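Local coordinates for lipoprotein (Bacillus anthracis, PDB 4JG9), which is a putative lipoprotein of the DUF4871 family, probably tethered to the membrane by a lipid and possibly lipid-binding, at the interface of chains A and B. Numbering follows the deposited sequence. Chains: chain A/B, Lipoprotein.

The interface of chains A and B. Residues chain A 110, 113, 115-119, 148-150, 155; chain B 36-40.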
loop_
_atom_site.group_PDB
_atom_site.type_symbol
_atom_site.label_atom_id
_atom_site.label_comp_id
_atom_site.label_asym_id
_atom_site.label_seq_id
_atom_site.Cartn_x
_atom_site.Cartn_y
_atom_site.Cartn_z
ATOM N N LYS A 110 -3.672 13.368 -1.522
ATOM C CA LYS A 110 -4.377 14.500 -0.981
ATOM C C LYS A 110 -3.768 15.771 -1.545
ATOM O O LYS A 110 -2.611 15.785 -1.982
ATOM C CB LYS A 110 -4.293 14.508 0.549
ATOM C CG LYS A 110 -5.331 15.400 1.196
ATOM C CD LYS A 110 -5.305 15.295 2.693
ATOM C CE LYS A 110 -6.430 16.145 3.258
ATOM N NZ LYS A 110 -6.462 16.134 4.740
ATOM N N SER A 113 -0.002 16.991 -0.984
ATOM C CA SER A 113 0.744 15.807 -0.585
ATOM C C SER A 113 1.578 15.245 -1.740
ATOM O O SER A 113 1.194 15.360 -2.908
ATOM C CB SER A 113 -0.231 14.740 -0.071
ATOM O OG SER A 113 0.423 13.515 0.188
ATOM N N THR A 115 2.641 12.088 -1.104
ATOM C CA THR A 115 2.601 10.737 -0.562
ATOM C C THR A 115 1.393 9.969 -1.105
ATOM O O THR A 115 0.275 10.162 -0.642
ATOM C CB THR A 115 2.499 10.779 0.957
ATOM O OG1 THR A 115 3.444 11.720 1.465
ATOM C CG2 THR A 115 2.785 9.432 1.532
ATOM N N PRO A 116 1.621 9.082 -2.079
ATOM C CA PRO A 116 0.512 8.337 -2.681
ATOM C C PRO A 116 -0.018 7.273 -1.734
ATOM O O PRO A 116 0.695 6.813 -0.846
ATOM C CB PRO A 116 1.150 7.679 -3.903
ATOM C CG PRO A 116 2.600 7.535 -3.527
ATOM C CD PRO A 116 2.920 8.752 -2.696
ATOM N N THR A 117 -1.282 6.930 -1.884
ATOM C CA THR A 117 -1.884 5.919 -1.050
ATOM C C THR A 117 -2.925 5.168 -1.839
ATOM O O THR A 117 -3.495 5.692 -2.782
ATOM C CB THR A 117 -2.529 6.534 0.204
ATOM O OG1 THR A 117 -2.941 5.497 1.095
ATOM C CG2 THR A 117 -3.723 7.368 -0.169
ATOM N N PRO A 118 -3.149 3.923 -1.462
ATOM C CA PRO A 118 -4.207 3.122 -2.060
ATOM C C PRO A 118 -5.504 3.393 -1.334
ATOM O O PRO A 118 -5.472 3.714 -0.157
ATOM C CB PRO A 118 -3.748 1.693 -1.795
ATOM C CG PRO A 118 -2.900 1.791 -0.587
ATOM C CD PRO A 118 -2.191 3.099 -0.717
ATOM N N LEU A 119 -6.632 3.270 -2.009
ATOM C CA LEU A 119 -7.861 3.377 -1.320
ATOM C C LEU A 119 -8.713 2.150 -1.487
ATOM O O LEU A 119 -9.835 2.191 -1.028
ATOM C CB LEU A 119 -8.620 4.649 -1.705
ATOM C CG LEU A 119 -8.673 5.086 -3.161
ATOM C CD1 LEU A 119 -9.445 4.092 -4.006
ATOM C CD2 LEU A 119 -9.313 6.454 -3.248
ATOM N N SER A 148 -12.059 4.080 0.848
ATOM C CA SER A 148 -11.956 4.861 2.066
ATOM C C SER A 148 -10.791 5.844 1.944
ATOM O O SER A 148 -9.717 5.466 1.486
ATOM C CB SER A 148 -11.762 3.935 3.271
ATOM O OG SER A 148 -11.860 4.663 4.490
ATOM N N LEU A 149 -11.023 7.099 2.323
ATOM C CA LEU A 149 -9.978 8.125 2.371
ATOM C C LEU A 149 -9.686 8.485 3.824
ATOM O O LEU A 149 -10.611 8.644 4.627
ATOM C CB LEU A 149 -10.400 9.390 1.622
ATOM C CG LEU A 149 -10.286 9.444 0.092
ATOM C CD1 LEU A 149 -8.960 8.833 -0.333
ATOM C CD2 LEU A 149 -11.460 8.766 -0.586
ATOM N N PRO A 150 -8.399 8.611 4.171
ATOM C CA PRO A 150 -7.982 8.798 5.566
ATOM C C PRO A 150 -8.339 10.142 6.190
ATOM O O PRO A 150 -8.409 10.209 7.414
ATOM C CB PRO A 150 -6.455 8.641 5.509
ATOM C CG PRO A 150 -6.088 8.915 4.091
ATOM C CD PRO A 150 -7.253 8.459 3.258
ATOM N N TRP A 155 -8.919 15.234 -2.840
ATOM C CA TRP A 155 -8.050 14.132 -3.206
ATOM C C TRP A 155 -8.103 13.978 -4.710
ATOM O O TRP A 155 -9.183 14.043 -5.301
ATOM C CB TRP A 155 -8.541 12.830 -2.566
ATOM C CG TRP A 155 -8.367 12.782 -1.076
ATOM C CD1 TRP A 155 -9.194 13.326 -0.137
ATOM C CD2 TRP A 155 -7.295 12.153 -0.353
ATOM N NE1 TRP A 155 -8.700 13.079 1.126
ATOM C CE2 TRP A 155 -7.537 12.362 1.018
ATOM C CE3 TRP A 155 -6.154 11.440 -0.737
ATOM C CZ2 TRP A 155 -6.682 11.876 2.012
ATOM C CZ3 TRP A 155 -5.298 10.957 0.251
ATOM C CH2 TRP A 155 -5.565 11.178 1.606
ATOM N N SER B 36 -2.915 8.340 10.454
ATOM C CA SER B 36 -2.399 9.328 9.509
ATOM C C SER B 36 -3.537 9.986 8.721
ATOM O O SER B 36 -4.534 9.353 8.377
ATOM C CB SER B 36 -1.375 8.686 8.548
ATOM O OG SER B 36 -0.876 9.620 7.592
ATOM N N THR B 37 -3.367 11.267 8.439
ATOM C CA THR B 37 -4.311 12.008 7.632
ATOM C C THR B 37 -3.996 11.796 6.155
ATOM O O THR B 37 -4.808 12.124 5.291
ATOM C CB THR B 37 -4.214 13.519 7.915
ATOM O OG1 THR B 37 -2.850 13.934 7.781
ATOM C CG2 THR B 37 -4.697 13.850 9.315
ATOM N N GLN B 38 -2.823 11.226 5.874
ATOM C CA GLN B 38 -2.274 11.261 4.520
ATOM C C GLN B 38 -2.356 9.968 3.716
ATOM O O GLN B 38 -2.420 10.004 2.482
ATOM C CB GLN B 38 -0.827 11.741 4.595
ATOM C CG GLN B 38 -0.698 13.069 5.346
ATOM C CD GLN B 38 -1.332 14.224 4.601
ATOM O OE1 GLN B 38 -1.097 14.404 3.408
ATOM N NE2 GLN B 38 -2.179 14.984 5.289
ATOM N N VAL B 39 -2.317 8.828 4.397
ATOM C CA VAL B 39 -2.352 7.538 3.708
ATOM C C VAL B 39 -3.228 6.553 4.460
ATOM O O VAL B 39 -3.495 6.736 5.653
ATOM C CB VAL B 39 -0.951 6.903 3.566
ATOM C CG1 VAL B 39 0.003 7.849 2.862
ATOM C CG2 VAL B 39 -0.414 6.511 4.932
ATOM N N ASN B 40 -3.657 5.503 3.762
ATOM C CA ASN B 40 -4.345 4.388 4.401
ATOM C C ASN B 40 -3.340 3.350 4.900
ATOM O O ASN B 40 -2.231 3.232 4.379
ATOM C CB ASN B 40 -5.311 3.720 3.426
ATOM C CG ASN B 40 -6.613 4.478 3.289
ATOM O OD1 ASN B 40 -7.167 4.946 4.289
ATOM N ND2 ASN B 40 -7.110 4.614 2.053
HETATM O O HOH W 1 -9.502 5.535 5.204
HETATM O O HOH W 2 1.640 13.510 3.397
#
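B:Asn40 turns its CG anti to its own carbonyl carbon (chi1 -80°), and this points the carboxamide at the main-chain carbonyls of A:Pro118 and A:Ser148, while A:Thr117 holds OG1 anti to its backbone N (chi1 -172°), facing the arriving chain. The first ordered residues of chain B are thereby gripped by backbone and side chain together. The backbone N of B:Asn40 donates an almost straight hydrogen bond to the hydroxyl OG1 of A:Thr117, 2.8 Å away. The side-chain amide ND2 of B:Asn40 has two hydrogens and spends them on two main-chain carbonyls: A:Pro118 O at 2.9 Å, met in the carbonyl plane on a lone pair, and A:Ser148 O at 2.8 Å, met from above the carbonyl plane. Both acceptors lie near the amide plane, so the pair should fix its rotation. The other amide end, OD1, reaches A:Ser148 OG through a water, 2.6 Å from OD1. An asparagine suits this place because it offers donors and an acceptor on one short, flat group.

A:Pro150, with 64 Å² hidden, crosses the B:Asn40 side chain at about a right angle; on its rigid ring, carrying no N-H, CB and CG rest on main-chain atoms of B:Ser36, B:Thr37 and B:Val39, and CD lies against the carboxamide of B:Asn40. Beta-branched B:Val39 packs against both threonines, its CG1 lying 3.5 Å from the methyl CG2 of A:Thr115 and its CB against A:Thr117. B:Gln38 bends at chi2 (-68°), and its NE2 donates to B:Thr37 OG1 at 2.8 Å, steadying the amide. Its OE1 is linked by a second water to A:Thr115 OG1. The carbonyl B:Gln38 O lies in plane at the edge of the A:Trp155 indole, 3.5 Å from CH2, and A:Lys110 CB and A:Leu149 CD1 pack on opposite faces of that ring.

A two-fold twin repeats the exchange of N-terminal segments, which may mark a dimer. The chain B stretch is loop, laid across the loop 113-116, strand 117-118, the loop 148-150, the start of strand 153-161 and the end of strand 102-110.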